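Side-chain contacts in bacterioferritin (Rhodobacter capsulatus, PDB 1JGC), which stores iron in a 24-subunit shell, probably oxidising Fe(2+) with dioxygen at a dinuclear ferroxidase centre, and binds one heme b per subunit dimer: residues 24-29 with 50-55; 38-43 with 85-90; 45-50 with 128-133; 15-20 with 95-100. All coordinates share one frame; numbering follows the deposited sequence. Where two conformers were deposited one is given.

Interaction 1: residues 24-29 with 50-55; sequences QYWVHF and EEMGHA. With HEM (protoporphyrin IX containing Fe), chain D.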
# COMPACT_ATOMS: atom_id res chain seq x y z
N GLN A 24 23.67 -15.88 41.62
CA GLN A 24 25.02 -15.36 41.52
C GLN A 24 25.14 -14.44 40.30
O GLN A 24 25.73 -13.37 40.39
CB GLN A 24 26.04 -16.50 41.44
CG GLN A 24 27.50 -16.05 41.48
CD GLN A 24 28.47 -17.21 41.53
OE1 GLN A 24 28.53 -17.95 42.52
NE2 GLN A 24 29.25 -17.38 40.47
N TYR A 25 24.57 -14.86 39.18
CA TYR A 25 24.62 -14.06 37.96
C TYR A 25 23.82 -12.78 38.12
O TYR A 25 24.24 -11.72 37.66
CB TYR A 25 24.08 -14.84 36.76
CG TYR A 25 25.03 -15.87 36.19
CD1 TYR A 25 26.31 -15.51 35.76
CD2 TYR A 25 24.65 -17.21 36.09
CE1 TYR A 25 27.19 -16.46 35.23
CE2 TYR A 25 25.51 -18.16 35.57
CZ TYR A 25 26.78 -17.79 35.15
OH TYR A 25 27.64 -18.75 34.67
N TRP A 26 22.66 -12.89 38.78
CA TRP A 26 21.83 -11.71 38.95
C TRP A 26 22.46 -10.67 39.85
O TRP A 26 22.35 -9.48 39.59
CB TRP A 26 20.44 -12.09 39.48
CG TRP A 26 19.44 -11.03 39.18
CD1 TRP A 26 19.15 -9.94 39.94
CD2 TRP A 26 18.68 -10.89 37.97
NE1 TRP A 26 18.26 -9.12 39.28
CE2 TRP A 26 17.96 -9.68 38.07
CE3 TRP A 26 18.55 -11.67 36.82
CZ2 TRP A 26 17.12 -9.23 37.04
CZ3 TRP A 26 17.71 -11.22 35.80
CH2 TRP A 26 17.01 -10.01 35.92
N VAL A 27 23.13 -11.10 40.91
CA VAL A 27 23.78 -10.15 41.80
C VAL A 27 24.92 -9.49 41.02
O VAL A 27 25.15 -8.30 41.12
CB VAL A 27 24.35 -10.85 43.06
CG1 VAL A 27 25.11 -9.85 43.90
CG2 VAL A 27 23.23 -11.45 43.88
N HIS A 28 25.63 -10.29 40.23
CA HIS A 28 26.74 -9.77 39.44
C HIS A 28 26.24 -8.75 38.43
O HIS A 28 26.90 -7.75 38.17
CB HIS A 28 27.46 -10.91 38.74
CG HIS A 28 28.41 -11.64 39.63
ND1 HIS A 28 29.04 -12.81 39.26
CD2 HIS A 28 28.86 -11.35 40.88
CE1 HIS A 28 29.84 -13.20 40.23
NE2 HIS A 28 29.75 -12.34 41.23
N PHE A 29 25.06 -9.01 37.87
CA PHE A 29 24.46 -8.08 36.92
C PHE A 29 24.24 -6.74 37.62
O PHE A 29 24.69 -5.70 37.16
CB PHE A 29 23.13 -8.67 36.41
CG PHE A 29 22.10 -7.63 36.05
CD1 PHE A 29 22.35 -6.68 35.07
CD2 PHE A 29 20.87 -7.60 36.71
CE1 PHE A 29 21.39 -5.72 34.76
CE2 PHE A 29 19.91 -6.64 36.40
CZ PHE A 29 20.17 -5.70 35.42
N GLU A 50 19.29 -17.61 31.44
CA GLU A 50 19.49 -18.90 30.79
C GLU A 50 19.35 -19.97 31.86
O GLU A 50 18.66 -20.97 31.67
CB GLU A 50 20.89 -19.01 30.17
CG GLU A 50 20.96 -18.59 28.71
CD GLU A 50 22.36 -18.81 28.10
OE1 GLU A 50 22.86 -19.98 28.13
OE2 GLU A 50 22.95 -17.80 27.60
N GLU A 51 19.99 -19.75 33.01
CA GLU A 51 19.92 -20.71 34.09
C GLU A 51 18.50 -20.89 34.59
O GLU A 51 18.11 -21.98 35.01
CB GLU A 51 20.83 -20.28 35.25
CG GLU A 51 22.32 -20.26 34.90
CD GLU A 51 22.79 -21.58 34.29
OE1 GLU A 51 22.55 -22.64 34.90
OE2 GLU A 51 23.40 -21.54 33.20
N MET A 52 17.71 -19.82 34.56
CA MET A 52 16.34 -19.92 35.01
C MET A 52 15.66 -20.96 34.13
O MET A 52 14.88 -21.78 34.61
CB MET A 52 15.64 -18.57 34.88
CG MET A 52 16.05 -17.57 35.95
SD MET A 52 15.40 -15.90 35.66
CE MET A 52 16.86 -14.92 36.01
N GLY A 53 15.97 -20.92 32.84
CA GLY A 53 15.39 -21.87 31.91
C GLY A 53 15.79 -23.30 32.23
O GLY A 53 14.97 -24.21 32.18
N HIS A 54 17.07 -23.50 32.56
CA HIS A 54 17.57 -24.82 32.91
C HIS A 54 16.81 -25.33 34.13
O HIS A 54 16.33 -26.45 34.15
CB HIS A 54 19.07 -24.76 33.23
CG HIS A 54 19.93 -24.47 32.04
ND1 HIS A 54 21.22 -24.02 32.16
CD2 HIS A 54 19.69 -24.60 30.71
CE1 HIS A 54 21.75 -23.88 30.95
NE2 HIS A 54 20.84 -24.23 30.06
N ALA A 55 16.71 -24.47 35.14
CA ALA A 55 16.03 -24.82 36.38
C ALA A 55 14.61 -25.28 36.11
O ALA A 55 14.18 -26.32 36.62
CB ALA A 55 16.03 -23.63 37.32
CHA HEM D . 12.21 -14.17 34.07
CHB HEM D . 12.04 -18.55 36.15
CHC HEM D . 14.42 -16.75 39.90
CHD HEM D . 14.03 -12.30 38.14
C1A HEM D . 12.16 -15.55 34.24
C2A HEM D . 12.15 -16.58 33.21
C3A HEM D . 11.70 -17.73 33.82
C4A HEM D . 11.94 -17.52 35.23
CMA HEM D . 11.31 -19.05 33.13
CAA HEM D . 12.82 -16.56 31.84
CBA HEM D . 12.48 -15.44 30.87
CGA HEM D . 11.04 -15.47 30.42
O1A HEM D . 10.65 -14.55 29.66
O2A HEM D . 10.31 -16.40 30.83
C1B HEM D . 12.69 -18.46 37.36
C2B HEM D . 12.94 -19.58 38.25
C3B HEM D . 13.56 -19.07 39.36
C4B HEM D . 13.77 -17.65 39.09
CMB HEM D . 12.63 -21.06 38.00
CAB HEM D . 13.95 -19.85 40.46
CBB HEM D . 13.86 -19.48 41.79
C1C HEM D . 14.63 -15.41 39.69
C2C HEM D . 15.45 -14.57 40.55
C3C HEM D . 15.37 -13.29 40.06
C4C HEM D . 14.44 -13.36 38.93
CMC HEM D . 16.27 -15.05 41.76
CAC HEM D . 16.06 -12.16 40.50
CBC HEM D . 16.53 -11.92 41.78
C1D HEM D . 13.44 -12.39 36.90
C2D HEM D . 13.17 -11.25 36.02
C3D HEM D . 12.65 -11.77 34.85
C4D HEM D . 12.64 -13.23 35.00
CMD HEM D . 13.42 -9.77 36.33
CAD HEM D . 12.06 -10.88 33.75
CBD HEM D . 12.77 -10.83 32.42
CGD HEM D . 12.21 -9.75 31.49
O1D HEM D . 10.97 -9.69 31.32
O2D HEM D . 13.02 -8.98 30.92
NA HEM D . 12.38 -16.21 35.44
NB HEM D . 13.25 -17.29 37.86
NC HEM D . 14.14 -14.70 38.62
ND HEM D . 13.11 -13.59 36.27
FE HEM D . 13.25 -15.45 37.02
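Trp-26 and Met-52 meet beside the heme, the methionine methyl CE lying 3.8 Å from CE3 on the benzo part of the indole, with the two side chains crossing at about a right angle. Met-52 gives its SD to the heme iron at 2.6 Å, and Met-52 of a second subunit supplies the other axial sulfur. The indole is itself a wall of the heme pocket: heme CAC and Phe-29 CD2 lie over opposite faces of it, both near its rim, and CH2 comes 3.6 Å from the heme methyl CMD. CG of Trp-26 swings anti to the backbone N (chi1 -159°), carrying the ring to the heme, and NE1 is hydrogen-bonded to Asp-56 of the second subunit. One residue back on each helix, CE2 of Tyr-25 touches CG of Glu-51 at 3.9 Å. OE1 of Glu-51 takes a weak hydrogen bond from ND1 of His-54 at 3.3 Å. Glu-51 and His-54 are ligands of the dinuclear iron site, which is metal-free in this crystal. The paired contacts thus run between the two metal centres of bacterioferritin, the bis-methionine heme at the dimer interface and the ferroxidase site within the four-helix bundle.

Interaction 2: residues 38-43 with 85-90; sequences AKMAKK and ETLECD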
# COMPACT_ATOMS: atom_id res chain seq x y z
N ALA A 38 27.80 -1.40 32.10
CA ALA A 38 26.56 -1.87 31.51
C ALA A 38 26.66 -3.07 30.56
O ALA A 38 25.84 -3.98 30.62
CB ALA A 38 25.86 -0.72 30.82
N LYS A 39 27.66 -3.07 29.70
CA LYS A 39 27.80 -4.15 28.74
C LYS A 39 28.15 -5.47 29.40
O LYS A 39 27.73 -6.53 28.96
CB LYS A 39 28.84 -3.77 27.68
CG LYS A 39 28.49 -2.45 27.05
CD LYS A 39 29.42 -2.07 25.95
CE LYS A 39 28.93 -0.79 25.29
NZ LYS A 39 29.87 -0.40 24.20
N MET A 40 28.93 -5.39 30.48
CA MET A 40 29.28 -6.58 31.21
C MET A 40 28.02 -7.03 31.96
O MET A 40 27.71 -8.22 32.06
CB MET A 40 30.41 -6.25 32.18
CG MET A 40 30.80 -7.34 33.13
SD MET A 40 32.33 -6.90 34.02
CE MET A 40 33.09 -8.54 34.10
N ALA A 41 27.26 -6.06 32.46
CA ALA A 41 26.04 -6.32 33.20
C ALA A 41 24.98 -7.05 32.37
O ALA A 41 24.35 -8.00 32.86
CB ALA A 41 25.47 -5.01 33.73
N LYS A 42 24.78 -6.62 31.13
CA LYS A 42 23.77 -7.24 30.28
C LYS A 42 24.07 -8.69 30.01
O LYS A 42 23.15 -9.50 29.89
CB LYS A 42 23.62 -6.46 28.97
CG LYS A 42 23.11 -5.06 29.20
CD LYS A 42 23.11 -4.23 27.93
CE LYS A 42 22.90 -2.73 28.26
NZ LYS A 42 22.84 -1.92 27.01
N LYS A 43 25.35 -9.03 29.92
CA LYS A 43 25.72 -10.41 29.67
C LYS A 43 25.35 -11.26 30.89
O LYS A 43 24.81 -12.36 30.76
CB LYS A 43 27.21 -10.51 29.38
CG LYS A 43 27.67 -11.91 28.97
CD LYS A 43 26.86 -12.44 27.80
CE LYS A 43 27.28 -13.87 27.44
NZ LYS A 43 26.38 -14.48 26.41
N GLU A 85 37.07 -10.39 39.47
CA GLU A 85 36.66 -11.39 40.45
C GLU A 85 35.33 -12.05 40.08
O GLU A 85 35.16 -13.27 40.29
CB GLU A 85 36.52 -10.80 41.85
CG GLU A 85 37.81 -10.45 42.54
CD GLU A 85 38.55 -9.30 41.83
OE1 GLU A 85 37.92 -8.23 41.60
OE2 GLU A 85 39.76 -9.48 41.52
N THR A 86 34.38 -11.27 39.55
CA THR A 86 33.08 -11.83 39.19
C THR A 86 33.25 -12.86 38.07
O THR A 86 32.56 -13.88 38.05
CB THR A 86 32.06 -10.72 38.75
OG1 THR A 86 32.58 -9.98 37.65
CG2 THR A 86 31.80 -9.76 39.90
N LEU A 87 34.18 -12.60 37.16
CA LEU A 87 34.44 -13.54 36.08
C LEU A 87 35.00 -14.80 36.71
O LEU A 87 34.63 -15.91 36.34
CB LEU A 87 35.46 -12.97 35.08
CG LEU A 87 35.01 -11.76 34.26
CD1 LEU A 87 36.13 -11.32 33.35
CD2 LEU A 87 33.78 -12.14 33.45
N GLU A 88 35.90 -14.63 37.68
CA GLU A 88 36.51 -15.74 38.37
C GLU A 88 35.47 -16.54 39.14
O GLU A 88 35.42 -17.78 39.07
CB GLU A 88 37.60 -15.25 39.33
CG GLU A 88 38.83 -14.68 38.63
CD GLU A 88 39.58 -15.74 37.81
OE1 GLU A 88 38.92 -16.71 37.32
OE2 GLU A 88 40.83 -15.60 37.63
N CYS A 89 34.62 -15.85 39.88
CA CYS A 89 33.60 -16.53 40.64
C CYS A 89 32.63 -17.29 39.74
O CYS A 89 32.25 -18.42 40.05
CB CYS A 89 32.84 -15.55 41.52
SG CYS A 89 33.84 -14.94 42.89
N ASP A 90 32.23 -16.69 38.62
CA ASP A 90 31.31 -17.38 37.72
C ASP A 90 31.99 -18.61 37.13
O ASP A 90 31.39 -19.68 37.02
CB ASP A 90 30.81 -16.45 36.61
CG ASP A 90 29.90 -15.34 37.14
OD1 ASP A 90 29.12 -15.60 38.08
OD2 ASP A 90 29.97 -14.20 36.62
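Met-40 carries this contact almost alone, its terminal methyl CE pressing against Leu-87 and Thr-86. CE lies 3.7 Å from CD2 and 3.8 Å from CG of Leu-87, against the branched end of the side chain. The thioether meets the isobutyl group at a slant.

How Met-40 gets there follows from its torsions. CG stands anti to the backbone N (chi1 174°) and SD continues the extended line, sending the thioether straight out from helix 38-64; the turn comes at the last bond, chi3 -144°, which sets CE against the leucine. Leu-87 takes a different first torsion, with CG beside its own backbone N and anti to the carbonyl carbon (chi1 -67°). Although its CB does not head directly for Met-40, the branched end does come nearer.

Thr-86 adds a smaller contact, its OG1 lying 3.9 Å from CE of Met-40. The oxygen is set between the backbone N and the carbonyl carbon of its own residue, and it has polar partners of its own: it is hydrogen-bonded to the carbonyl O of Pro-83 and to the side-chain amide of Gln-32.

The surroundings extend the apolar patch. Leu-87 also packs on Leu-134 and Ile-138 of helix 114-144, and Met-157 of a third subunit touches both Met-40 and Leu-87. What results is interior packing between the second and third long helices of the ferritin-like four-helix bundle, near the bundle end where helix 38-64 begins, with a neighbouring subunit of the 24-mer packed against it.

Interaction 3: residues 45-50 with 128-133; sequences REESIE and EGHVDF. With HEM (protoporphyrin IX containing Fe), chain D.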
# COMPACT_ATOMS: atom_id res chain seq x y z
N ARG A 45 23.01 -10.68 33.02
CA ARG A 45 21.56 -10.80 33.09
C ARG A 45 21.11 -11.93 32.17
O ARG A 45 20.28 -12.75 32.54
CB ARG A 45 20.87 -9.49 32.69
CG ARG A 45 19.77 -9.07 33.65
CD ARG A 45 18.97 -7.87 33.18
NE ARG A 45 17.81 -8.29 32.40
CZ ARG A 45 16.54 -8.00 32.71
NH1 ARG A 45 16.27 -7.27 33.79
NH2 ARG A 45 15.55 -8.45 31.96
N GLU A 46 21.68 -11.98 30.97
CA GLU A 46 21.34 -13.03 30.02
C GLU A 46 21.66 -14.42 30.58
O GLU A 46 20.83 -15.32 30.52
CB GLU A 46 22.09 -12.83 28.70
CG GLU A 46 21.50 -11.79 27.77
CD GLU A 46 22.42 -11.49 26.57
OE1 GLU A 46 22.97 -12.45 25.97
OE2 GLU A 46 22.59 -10.28 26.24
N GLU A 47 22.87 -14.59 31.11
CA GLU A 47 23.27 -15.87 31.66
C GLU A 47 22.36 -16.30 32.81
O GLU A 47 22.04 -17.48 32.94
CB GLU A 47 24.73 -15.83 32.11
CG GLU A 47 25.73 -15.63 30.96
CD GLU A 47 27.16 -15.36 31.46
OE1 GLU A 47 27.32 -14.52 32.38
OE2 GLU A 47 28.13 -15.97 30.94
N SER A 48 21.95 -15.35 33.64
CA SER A 48 21.07 -15.66 34.77
C SER A 48 19.73 -16.17 34.25
O SER A 48 19.17 -17.13 34.77
CB SER A 48 20.85 -14.40 35.63
OG SER A 48 19.95 -14.64 36.71
N ILE A 49 19.21 -15.52 33.21
CA ILE A 49 17.94 -15.93 32.62
C ILE A 49 18.08 -17.28 31.89
O ILE A 49 17.11 -18.01 31.74
CB ILE A 49 17.40 -14.81 31.69
CG1 ILE A 49 17.05 -13.60 32.54
CG2 ILE A 49 16.18 -15.29 30.92
CD1 ILE A 49 16.49 -12.42 31.79
N GLU A 50 19.29 -17.61 31.44
CA GLU A 50 19.49 -18.90 30.79
C GLU A 50 19.35 -19.97 31.86
O GLU A 50 18.66 -20.97 31.67
CB GLU A 50 20.89 -19.01 30.17
CG GLU A 50 20.96 -18.59 28.71
CD GLU A 50 22.36 -18.81 28.10
OE1 GLU A 50 22.86 -19.98 28.13
OE2 GLU A 50 22.95 -17.80 27.60
N GLU A 128 29.79 -25.85 29.03
CA GLU A 128 31.10 -25.75 28.40
C GLU A 128 31.09 -24.50 27.53
O GLU A 128 32.13 -23.86 27.33
CB GLU A 128 31.42 -27.02 27.60
CG GLU A 128 32.00 -28.13 28.47
CD GLU A 128 32.71 -29.25 27.69
OE1 GLU A 128 33.30 -28.98 26.62
OE2 GLU A 128 32.70 -30.40 28.17
N GLY A 129 29.91 -24.13 27.05
CA GLY A 129 29.78 -22.93 26.24
C GLY A 129 30.10 -21.69 27.08
O GLY A 129 30.85 -20.81 26.63
N HIS A 130 29.53 -21.63 28.28
CA HIS A 130 29.79 -20.50 29.19
C HIS A 130 31.27 -20.48 29.59
O HIS A 130 31.88 -19.41 29.67
CB HIS A 130 28.93 -20.61 30.45
CG HIS A 130 27.46 -20.41 30.20
ND1 HIS A 130 26.50 -20.81 31.10
CD2 HIS A 130 26.80 -19.82 29.17
CE1 HIS A 130 25.30 -20.49 30.63
NE2 HIS A 130 25.46 -19.89 29.46
N VAL A 131 31.84 -21.65 29.84
CA VAL A 131 33.24 -21.73 30.22
C VAL A 131 34.10 -21.15 29.11
O VAL A 131 35.01 -20.36 29.36
CB VAL A 131 33.69 -23.19 30.48
CG1 VAL A 131 35.20 -23.26 30.67
CG2 VAL A 131 33.01 -23.73 31.72
N ASP A 132 33.80 -21.54 27.88
CA ASP A 132 34.54 -21.05 26.72
C ASP A 132 34.53 -19.53 26.71
O ASP A 132 35.57 -18.87 26.57
CB ASP A 132 33.92 -21.59 25.44
CG ASP A 132 34.72 -21.22 24.19
OD1 ASP A 132 35.88 -20.75 24.33
OD2 ASP A 132 34.19 -21.40 23.07
N PHE A 133 33.34 -18.97 26.87
CA PHE A 133 33.15 -17.53 26.87
C PHE A 133 33.92 -16.84 28.00
O PHE A 133 34.68 -15.89 27.76
CB PHE A 133 31.65 -17.22 26.98
CG PHE A 133 31.36 -15.77 27.19
CD1 PHE A 133 31.41 -14.88 26.12
CD2 PHE A 133 31.07 -15.29 28.47
CE1 PHE A 133 31.18 -13.53 26.31
CE2 PHE A 133 30.84 -13.92 28.68
CZ PHE A 133 30.90 -13.04 27.60
CHA HEM D . 12.21 -14.17 34.07
CHB HEM D . 12.04 -18.55 36.15
CHC HEM D . 14.42 -16.75 39.90
CHD HEM D . 14.03 -12.30 38.14
C1A HEM D . 12.16 -15.55 34.24
C2A HEM D . 12.15 -16.58 33.21
C3A HEM D . 11.70 -17.73 33.82
C4A HEM D . 11.94 -17.52 35.23
CMA HEM D . 11.31 -19.05 33.13
CAA HEM D . 12.82 -16.56 31.84
CBA HEM D . 12.48 -15.44 30.87
CGA HEM D . 11.04 -15.47 30.42
O1A HEM D . 10.65 -14.55 29.66
O2A HEM D . 10.31 -16.40 30.83
C1B HEM D . 12.69 -18.46 37.36
C2B HEM D . 12.94 -19.58 38.25
C3B HEM D . 13.56 -19.07 39.36
C4B HEM D . 13.77 -17.65 39.09
CMB HEM D . 12.63 -21.06 38.00
CAB HEM D . 13.95 -19.85 40.46
CBB HEM D . 13.86 -19.48 41.79
C1C HEM D . 14.63 -15.41 39.69
C2C HEM D . 15.45 -14.57 40.55
C3C HEM D . 15.37 -13.29 40.06
C4C HEM D . 14.44 -13.36 38.93
CMC HEM D . 16.27 -15.05 41.76
CAC HEM D . 16.06 -12.16 40.50
CBC HEM D . 16.53 -11.92 41.78
C1D HEM D . 13.44 -12.39 36.90
C2D HEM D . 13.17 -11.25 36.02
C3D HEM D . 12.65 -11.77 34.85
C4D HEM D . 12.64 -13.23 35.00
CMD HEM D . 13.42 -9.77 36.33
CAD HEM D . 12.06 -10.88 33.75
CBD HEM D . 12.77 -10.83 32.42
CGD HEM D . 12.21 -9.75 31.49
O1D HEM D . 10.97 -9.69 31.32
O2D HEM D . 13.02 -8.98 30.92
NA HEM D . 12.38 -16.21 35.44
NB HEM D . 13.25 -17.29 37.86
NC HEM D . 14.14 -14.70 38.62
ND HEM D . 13.11 -13.59 36.27
FE HEM D . 13.25 -15.45 37.02
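His-130, Glu-47 and Glu-50 account for most of the surface buried here, between helix segments that run nearly antiparallel (167°) with their axes 12.8 Å apart. His-130 donates from NE2 to OE1 of Glu-50 at 2.9 Å, through a bent N-H...O angle of 143°. The proton arrives from above the carboxylate plane, while the oxygen lies close to the plane of the imidazole at its edge. Glu-50 reaches it with an extended chain (chi2 -176°). Glu-47 stretches out likewise; its OE2 comes 3.9 Å from CD2 of Phe-133, the carboxylate almost perpendicular to that ring, and 4.4 Å from CD2 of His-130, in packing only.

On the other side of helix 38-64, Arg-45 and Ile-49 line the heme pocket. NH2 of Arg-45 makes a weak hydrogen bond of 2.8 Å to propionate oxygen O2D, and CG2 of Ile-49 packs 3.7 Å from heme CBA.

His-130 is a ligand of the second iron position, and its ND1 makes a weak hydrogen bond to Glu-94, another ligand there. The two bonds, one of them weak, would tend to hold the ring's orientation, and the carboxylates around it suit a site that binds iron cations.

Interaction 4: residues 15-20 with 95-100; sequences LRSELT and HDALKL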
# COMPACT_ATOMS: atom_id res chain seq x y z
N LEU A 15 19.49 -28.93 40.25
CA LEU A 15 18.56 -27.82 40.43
C LEU A 15 19.14 -26.82 41.42
O LEU A 15 19.13 -25.61 41.19
CB LEU A 15 17.22 -28.34 40.95
CG LEU A 15 16.23 -27.27 41.41
CD1 LEU A 15 15.95 -26.27 40.30
CD2 LEU A 15 14.95 -27.95 41.85
N ARG A 16 19.64 -27.33 42.54
CA ARG A 16 20.23 -26.47 43.56
C ARG A 16 21.41 -25.73 42.97
O ARG A 16 21.64 -24.57 43.27
CB ARG A 16 20.68 -27.29 44.77
CG ARG A 16 21.57 -26.48 45.70
CD ARG A 16 21.95 -27.25 46.93
NE ARG A 16 20.80 -27.46 47.80
CZ ARG A 16 20.33 -28.66 48.13
NH1 ARG A 16 20.94 -29.76 47.65
NH2 ARG A 16 19.27 -28.78 48.92
N SER A 17 22.18 -26.42 42.14
CA SER A 17 23.33 -25.81 41.51
C SER A 17 22.86 -24.64 40.62
O SER A 17 23.45 -23.56 40.64
CB SER A 17 24.06 -26.85 40.68
OG SER A 17 25.22 -26.32 40.07
N GLU A 18 21.79 -24.88 39.86
CA GLU A 18 21.24 -23.85 38.97
C GLU A 18 20.64 -22.66 39.73
O GLU A 18 20.88 -21.52 39.35
CB GLU A 18 20.18 -24.45 38.04
CG GLU A 18 20.70 -25.52 37.08
CD GLU A 18 21.83 -25.04 36.18
OE1 GLU A 18 22.92 -24.71 36.70
OE2 GLU A 18 21.63 -24.99 34.94
N LEU A 19 19.88 -22.93 40.78
CA LEU A 19 19.29 -21.84 41.56
C LEU A 19 20.41 -20.97 42.10
O LEU A 19 20.25 -19.77 42.24
CB LEU A 19 18.48 -22.39 42.74
CG LEU A 19 17.21 -23.19 42.44
CD1 LEU A 19 16.62 -23.71 43.74
CD2 LEU A 19 16.21 -22.31 41.72
N THR A 20 21.56 -21.59 42.38
CA THR A 20 22.70 -20.86 42.90
C THR A 20 23.26 -19.96 41.80
O THR A 20 23.50 -18.77 42.02
CB THR A 20 23.82 -21.82 43.39
OG1 THR A 20 23.30 -22.71 44.38
CG2 THR A 20 24.97 -21.05 43.99
N HIS A 95 32.72 -24.76 36.80
CA HIS A 95 33.52 -25.97 36.98
C HIS A 95 32.87 -26.93 37.97
O HIS A 95 32.85 -28.13 37.75
CB HIS A 95 34.94 -25.59 37.42
CG HIS A 95 35.81 -25.11 36.29
ND1 HIS A 95 36.80 -24.17 36.47
CD2 HIS A 95 35.85 -25.46 34.98
CE1 HIS A 95 37.42 -23.96 35.32
NE2 HIS A 95 36.86 -24.73 34.40
N ASP A 96 32.32 -26.39 39.06
CA ASP A 96 31.64 -27.24 40.03
C ASP A 96 30.42 -27.87 39.38
O ASP A 96 30.17 -29.07 39.54
CB ASP A 96 31.19 -26.44 41.25
CG ASP A 96 32.35 -26.00 42.11
OD1 ASP A 96 33.48 -26.53 41.90
OD2 ASP A 96 32.14 -25.14 43.00
N ALA A 97 29.65 -27.06 38.64
CA ALA A 97 28.45 -27.57 37.97
C ALA A 97 28.81 -28.65 36.95
O ALA A 97 28.17 -29.70 36.91
CB ALA A 97 27.69 -26.42 37.28
N LEU A 98 29.82 -28.42 36.13
CA LEU A 98 30.22 -29.43 35.14
C LEU A 98 30.59 -30.75 35.82
O LEU A 98 30.25 -31.84 35.36
CB LEU A 98 31.39 -28.93 34.30
CG LEU A 98 31.04 -28.01 33.12
CD1 LEU A 98 32.31 -27.40 32.56
CD2 LEU A 98 30.32 -28.81 32.05
N LYS A 99 31.31 -30.63 36.93
CA LYS A 99 31.74 -31.79 37.69
C LYS A 99 30.50 -32.58 38.07
O LYS A 99 30.42 -33.79 37.82
CB LYS A 99 32.48 -31.32 38.95
CG LYS A 99 33.05 -32.42 39.81
CD LYS A 99 33.83 -31.84 40.99
CE LYS A 99 34.45 -32.94 41.86
NZ LYS A 99 33.43 -33.79 42.57
N LEU A 100 29.53 -31.90 38.66
CA LEU A 100 28.30 -32.53 39.09
C LEU A 100 27.50 -33.14 37.94
O LEU A 100 26.96 -34.24 38.07
CB LEU A 100 27.42 -31.53 39.83
CG LEU A 100 25.98 -31.98 40.10
CD1 LEU A 100 25.98 -33.23 40.96
CD2 LEU A 100 25.21 -30.86 40.79
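Helices 5-34 and 83-111 come close at this point, with the CA atoms of Ser-17 and Ala-97 only 6.5 Å apart. The small side chains of these two residues are consistent with so close an approach: OG of Ser-17 lies 3.7 Å from CB of Ala-97, in ordinary packing. The hydroxyl is placed by its torsion, with OG swung opposite the backbone N (chi1 -179°). One turn farther along helix 83-111, Leu-100 sets its CD2 methyl 4.2 Å from CB of Ser-17. Serine therefore meets one partner through its oxygen and the other through its carbon.

Nearby on the first helix, Thr-20 turns its hydroxyl back to donate to the carbonyl O of Arg-16 at 2.7 Å. The same oxygen also accepts a hydrogen bond from the backbone N of Thr-20, at 3.1 Å, and the two donors arrive from opposite faces of the carbonyl plane. OG1 of Thr-20 is also bonded to the backbone N of Asp-75, in the long connection that links helix 38-64 to helix 83-111.

Glu-18, a ligand of the first iron position, follows Ser-17. The contact joins two helices of the ferritin-like four-helix bundle, and the other two flank it: Leu-15 packs on Ala-55, Ile-58 and Ile-59 of helix 38-64, while Leu-98 rests against Glu-127, Glu-128 and Val-131 of helix 114-144.

All four contacts lie in one helical bundle, and between them they join its four long helices. Interactions 1, 2 and 3 share helix 38-64, while interaction 4 bridges helices 5-34 and 83-111. Interactions 1 and 2 are buried; 3 and 4 are partly buried. Chemistry varies with position: interactions 1, 3 and 4 all hold iron-site ligands and heme-pocket residues, whereas 2 holds neither, and interaction 3 alone has a hydrogen bond across its segments. Interaction 2, about 12 Å from the centre of the chain, is mainly apolar and meets a third subunit, as does interaction 3. Interaction 4 packs Ser-17 against Ala-97 and Leu-100, and its Glu-18 belongs to the same iron site as Glu-51 of interaction 1.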